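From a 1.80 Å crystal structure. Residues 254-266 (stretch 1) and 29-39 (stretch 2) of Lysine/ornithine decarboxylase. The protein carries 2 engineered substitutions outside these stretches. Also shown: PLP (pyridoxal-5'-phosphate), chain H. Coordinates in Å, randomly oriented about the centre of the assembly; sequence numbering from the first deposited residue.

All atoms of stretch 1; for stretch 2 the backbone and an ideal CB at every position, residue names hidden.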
# COMPACT_ATOMS: atom_id res chain seq x y z
N TRP A 254 1.58 -27.01 -16.64
CA TRP A 254 0.72 -25.96 -16.17
C TRP A 254 1.47 -24.64 -16.06
O TRP A 254 2.72 -24.58 -16.03
CB TRP A 254 0.17 -26.26 -14.77
CG TRP A 254 -0.41 -27.58 -14.69
CD1 TRP A 254 0.25 -28.75 -14.34
CD2 TRP A 254 -1.75 -27.95 -15.04
NE1 TRP A 254 -0.65 -29.83 -14.43
CE2 TRP A 254 -1.86 -29.37 -14.88
CE3 TRP A 254 -2.86 -27.24 -15.50
CZ2 TRP A 254 -3.04 -30.04 -15.11
CZ3 TRP A 254 -4.09 -27.95 -15.73
CH2 TRP A 254 -4.15 -29.31 -15.52
N THR A 255 0.69 -23.56 -16.08
CA THR A 255 1.28 -22.22 -15.93
C THR A 255 0.45 -21.41 -14.97
O THR A 255 -0.74 -21.63 -14.83
CB THR A 255 1.45 -21.55 -17.34
OG1 THR A 255 2.09 -20.24 -17.19
CG2 THR A 255 0.08 -21.45 -18.08
N GLU A 256 1.05 -20.40 -14.37
CA GLU A 256 0.47 -19.56 -13.35
C GLU A 256 0.58 -18.07 -13.76
O GLU A 256 1.14 -17.26 -13.01
CB GLU A 256 1.12 -19.78 -11.94
CG GLU A 256 0.97 -21.19 -11.41
CD GLU A 256 1.56 -21.42 -10.02
OE1 GLU A 256 1.86 -20.40 -9.37
OE2 GLU A 256 1.69 -22.63 -9.59
N PRO A 257 0.04 -17.68 -14.91
CA PRO A 257 0.08 -16.27 -15.27
C PRO A 257 -0.77 -15.42 -14.32
O PRO A 257 -1.95 -15.76 -14.01
CB PRO A 257 -0.55 -16.24 -16.67
CG PRO A 257 -1.56 -17.40 -16.57
CD PRO A 257 -0.64 -18.45 -15.95
N GLY A 258 -0.20 -14.29 -13.84
CA GLY A 258 -0.93 -13.26 -13.12
C GLY A 258 -1.03 -12.00 -14.00
O GLY A 258 -2.07 -11.72 -14.59
N ARG A 259 0.08 -11.24 -14.08
CA ARG A 259 0.11 -9.91 -14.73
C ARG A 259 -0.54 -9.88 -16.09
O ARG A 259 -1.28 -8.95 -16.44
CB ARG A 259 1.58 -9.44 -14.86
CG ARG A 259 1.70 -7.96 -15.18
CD ARG A 259 3.16 -7.66 -15.47
NE ARG A 259 4.02 -7.84 -14.31
CZ ARG A 259 4.17 -7.00 -13.31
NH1 ARG A 259 3.54 -5.84 -13.26
NH2 ARG A 259 5.03 -7.31 -12.34
N TYR A 260 -0.23 -10.89 -16.87
CA TYR A 260 -0.61 -10.93 -18.27
C TYR A 260 -2.14 -10.96 -18.45
O TYR A 260 -2.65 -10.39 -19.38
CB TYR A 260 0.08 -12.11 -18.99
CG TYR A 260 -0.61 -12.52 -20.27
CD1 TYR A 260 -0.35 -11.90 -21.47
CD2 TYR A 260 -1.60 -13.48 -20.25
CE1 TYR A 260 -1.02 -12.26 -22.62
CE2 TYR A 260 -2.28 -13.84 -21.39
CZ TYR A 260 -1.98 -13.23 -22.58
OH TYR A 260 -2.67 -13.59 -23.70
N MET A 261 -2.84 -11.69 -17.60
CA MET A 261 -4.24 -12.01 -17.89
C MET A 261 -5.10 -10.74 -17.93
O MET A 261 -5.92 -10.63 -18.83
CB MET A 261 -4.79 -13.02 -16.87
CG MET A 261 -6.04 -13.75 -17.33
SD MET A 261 -5.72 -14.73 -18.81
CE MET A 261 -4.65 -16.04 -18.21
N CYS A 262 -4.88 -9.79 -17.01
CA CYS A 262 -5.74 -8.59 -16.97
C CYS A 262 -4.99 -7.30 -17.21
O CYS A 262 -5.61 -6.26 -17.22
CB CYS A 262 -6.48 -8.50 -15.65
SG CYS A 262 -7.24 -10.03 -15.11
N GLY A 263 -3.64 -7.34 -17.32
CA GLY A 263 -2.90 -6.11 -17.35
C GLY A 263 -3.37 -5.17 -18.42
O GLY A 263 -3.57 -3.95 -18.18
N THR A 264 -3.58 -5.73 -19.59
CA THR A 264 -3.98 -4.95 -20.76
C THR A 264 -5.55 -4.85 -20.90
O THR A 264 -6.05 -4.43 -21.93
CB THR A 264 -3.51 -5.58 -22.05
OG1 THR A 264 -3.80 -6.97 -22.03
CG2 THR A 264 -1.98 -5.37 -22.14
N ALA A 265 -6.30 -5.21 -19.88
CA ALA A 265 -7.73 -5.21 -19.90
C ALA A 265 -8.41 -4.16 -19.04
O ALA A 265 -9.62 -4.19 -18.89
CB ALA A 265 -8.25 -6.58 -19.52
N VAL A 266 -7.65 -3.28 -18.37
CA VAL A 266 -8.16 -2.35 -17.38
C VAL A 266 -7.58 -0.95 -17.62
O VAL A 266 -6.36 -0.84 -17.95
CB VAL A 266 -7.87 -2.84 -15.96
CG1 VAL A 266 -8.48 -1.91 -14.93
CG2 VAL A 266 -8.32 -4.27 -15.74
N UNK A 29 -14.23 -8.90 -22.04
CA UNK A 29 -13.91 -9.43 -23.37
C UNK A 29 -12.39 -9.44 -23.61
O UNK A 29 -11.87 -10.39 -24.22
CB UNK A 29 -14.61 -8.60 -24.45
N UNK A 30 -11.68 -8.45 -23.07
CA UNK A 30 -10.22 -8.42 -23.29
C UNK A 30 -9.58 -9.48 -22.37
O UNK A 30 -8.60 -10.14 -22.84
CB UNK A 30 -9.64 -7.03 -23.01
N UNK A 31 -10.10 -9.68 -21.16
CA UNK A 31 -9.58 -10.81 -20.32
C UNK A 31 -9.76 -12.13 -21.07
O UNK A 31 -8.85 -12.97 -21.18
CB UNK A 31 -10.30 -10.87 -18.97
N UNK A 32 -10.94 -12.32 -21.65
CA UNK A 32 -11.17 -13.53 -22.41
C UNK A 32 -10.26 -13.69 -23.59
O UNK A 32 -9.75 -14.82 -23.81
CB UNK A 32 -12.62 -13.57 -22.89
N UNK A 33 -10.04 -12.60 -24.37
CA UNK A 33 -9.13 -12.63 -25.46
C UNK A 33 -7.71 -13.03 -25.01
O UNK A 33 -6.99 -13.81 -25.72
CB UNK A 33 -9.12 -11.26 -26.15
N UNK A 34 -7.29 -12.45 -23.88
CA UNK A 34 -5.98 -12.83 -23.34
C UNK A 34 -5.90 -14.33 -22.94
O UNK A 34 -4.86 -14.99 -23.19
CB UNK A 34 -5.66 -11.96 -22.12
N UNK A 35 -6.95 -14.87 -22.34
CA UNK A 35 -6.97 -16.26 -21.98
C UNK A 35 -6.89 -17.09 -23.26
O UNK A 35 -6.12 -18.03 -23.36
CB UNK A 35 -8.22 -16.60 -21.17
N UNK A 36 -7.70 -16.78 -24.24
CA UNK A 36 -7.68 -17.56 -25.48
C UNK A 36 -6.38 -17.48 -26.24
O UNK A 36 -5.98 -18.47 -26.83
CB UNK A 36 -8.81 -17.10 -26.40
N UNK A 37 -5.75 -16.32 -26.27
CA UNK A 37 -4.46 -16.18 -26.90
C UNK A 37 -3.44 -17.14 -26.23
O UNK A 37 -2.65 -17.75 -26.91
CB UNK A 37 -3.99 -14.73 -26.82
N UNK A 38 -3.46 -17.21 -24.92
CA UNK A 38 -2.52 -18.13 -24.19
C UNK A 38 -2.84 -19.59 -24.52
O UNK A 38 -1.96 -20.39 -24.72
CB UNK A 38 -2.61 -17.92 -22.68
N UNK A 39 -4.11 -19.94 -24.58
CA UNK A 39 -4.53 -21.29 -25.01
C UNK A 39 -4.08 -21.63 -26.42
O UNK A 39 -3.71 -22.78 -26.67
CB UNK A 39 -6.05 -21.42 -24.93
N1 PLP H . 2.32 -17.65 -9.45
C2 PLP H . 3.12 -17.42 -8.38
C2A PLP H . 3.43 -18.54 -7.43
C3 PLP H . 3.69 -16.07 -8.15
O3 PLP H . 4.50 -15.82 -7.08
C4 PLP H . 3.35 -15.01 -9.12
C4A PLP H . 3.87 -13.63 -8.96
O4A PLP H . 4.21 -13.22 -7.87
C5 PLP H . 2.47 -15.38 -10.24
C6 PLP H . 2.00 -16.69 -10.34
C5A PLP H . 2.07 -14.35 -11.28
O4P PLP H . 3.24 -13.72 -11.79
P PLP H . 3.15 -12.74 -13.07
O1P PLP H . 2.67 -13.64 -14.18
O2P PLP H . 4.56 -12.24 -13.24
O3P PLP H . 2.16 -11.68 -12.65

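Stretch 2 is a continuous helix, so every position must tolerate helical backbone angles, and its direction lies 145° from that of the short, weakly bonded helix at 259-263.

Position 29 points away and meets nothing of stretch 1; many residues, polar ones especially, would serve. It is Asp29.

Position 30 points toward stretch 1, its ideal CB 3.8 Å from Ala265 CB, with the Thr264 hydroxyl further along. A long chain, apolar at its base and perhaps polar at its tip, would suit. Lys30 packs its CG 3.7 Å from Ala265 CB and passes its CE 3.4 Å from Thr264 OG1. Its NZ goes on to positions 33 and 34.

Position 31 points sideways, between Ala265 CB, Cys262 SG and the Met261 backbone. A compact apolar side chain, Val, Ile or Leu, is the natural reading. Val31 sets CG2 3.6 Å from Ala265 CB and 4.0 Å from Cys262 SG.

Positions 32 and 33 find no partner here, and both accept charge. They are Glu32 and Glu33; Glu33 OE2 forms a salt bridge with Lys30 NZ at 2.8 Å.

Position 34 is the most demanding. Its ideal CB points toward stretch 1, 3.6 Å from the Met261 O acceptor, with Thr264 OG1 at 5.3 Å. A short side chain with a donor fits: Asn foremost, Ser or Thr with less reach. Asn34 ND2 donates to Met261 O (2.9 Å) and to Thr264 OG1 (3.1 Å), both nearly straight, so one amide spends both hydrogens on stretch 1. Its OD1 accepts from Lys30 NZ at 3.1 Å. The backbone contributes too: Tyr260 OH donates to Asn34 O at 2.6 Å, a carbonyl that also accepts the helical bond from the amide of position 38.

Position 35 points sideways, its ideal CB 3.9 Å from Met261 SD. Apolar or aromatic groups would suit. In Tyr35 the sulfur of Met261 lies at the ring edge, SD 5.4 Å from the ring centroid.

Position 36 points away and is permissive; it is Gln36.

Position 37 has its ideal CB 3.6 Å from Tyr260 OH, and aliphatic or aromatic residues are plausible. Phe37 brings CD1 3.3 Å from that OH.

Position 38 points toward Tyr260, with Pro257 and Thr255 beyond, which favours a long, flexible apolar chain such as Met; Leu would be apolar but shorter. Met38 reaches all three: CE is 3.8 Å from Tyr260 CD2, and SD is 3.8 Å from Pro257 CG and 4.1 Å from Thr255 CG2.

Position 39 is out of reach; it is Arg39.

Stretch 2, residues 29-39: DKVEENYQFMR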
# COMPACT_ATOMS: atom_id res chain seq x y z
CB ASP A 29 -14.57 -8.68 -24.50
CG ASP A 29 -16.10 -8.95 -24.62
OD1 ASP A 29 -16.68 -9.68 -23.78
OD2 ASP A 29 -16.66 -8.29 -25.53
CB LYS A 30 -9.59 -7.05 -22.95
CG LYS A 30 -8.07 -6.97 -23.18
CD LYS A 30 -7.58 -7.27 -24.59
CE LYS A 30 -6.07 -7.24 -24.56
NZ LYS A 30 -5.51 -7.94 -25.70
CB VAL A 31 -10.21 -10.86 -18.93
CG1 VAL A 31 -9.75 -12.10 -18.19
CG2 VAL A 31 -9.81 -9.57 -18.16
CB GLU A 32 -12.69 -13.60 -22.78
CG GLU A 32 -13.05 -14.78 -23.67
CD GLU A 32 -14.60 -15.01 -23.79
OE1 GLU A 32 -15.38 -14.23 -23.30
OE2 GLU A 32 -15.02 -15.90 -24.53
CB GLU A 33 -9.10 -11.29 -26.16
CG GLU A 33 -8.12 -11.15 -27.29
CD GLU A 33 -8.18 -9.72 -27.87
OE1 GLU A 33 -9.18 -9.46 -28.55
OE2 GLU A 33 -7.26 -8.87 -27.63
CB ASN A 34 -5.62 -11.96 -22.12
CG ASN A 34 -5.32 -10.53 -22.50
OD1 ASN A 34 -4.98 -10.24 -23.66
ND2 ASN A 34 -5.28 -9.64 -21.48
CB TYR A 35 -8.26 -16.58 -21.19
CG TYR A 35 -8.31 -17.97 -20.66
CD1 TYR A 35 -7.72 -18.30 -19.43
CD2 TYR A 35 -8.85 -18.98 -21.42
CE1 TYR A 35 -7.77 -19.58 -18.95
CE2 TYR A 35 -8.89 -20.29 -20.96
CZ TYR A 35 -8.35 -20.59 -19.73
OH TYR A 35 -8.36 -21.88 -19.19
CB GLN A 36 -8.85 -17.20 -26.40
CG GLN A 36 -10.19 -17.61 -25.77
CD GLN A 36 -10.35 -19.10 -25.28
OE1 GLN A 36 -9.64 -20.05 -25.70
NE2 GLN A 36 -11.29 -19.30 -24.36
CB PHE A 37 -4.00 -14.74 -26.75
CG PHE A 37 -2.67 -14.41 -27.37
CD1 PHE A 37 -1.52 -14.55 -26.65
CD2 PHE A 37 -2.60 -13.83 -28.64
CE1 PHE A 37 -0.29 -14.18 -27.18
CE2 PHE A 37 -1.37 -13.42 -29.16
CZ PHE A 37 -0.22 -13.60 -28.42
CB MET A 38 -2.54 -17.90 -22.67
CG MET A 38 -1.58 -18.80 -21.96
SD MET A 38 -1.31 -18.21 -20.25
CE MET A 38 -0.13 -16.97 -20.65
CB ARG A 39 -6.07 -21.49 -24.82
CG ARG A 39 -6.62 -21.45 -23.41
CD ARG A 39 -5.88 -22.37 -22.41
NE ARG A 39 -6.11 -23.76 -22.79
CZ ARG A 39 -5.19 -24.72 -22.96
NH1 ARG A 39 -5.64 -25.94 -23.28
NH2 ARG A 39 -3.89 -24.53 -22.75
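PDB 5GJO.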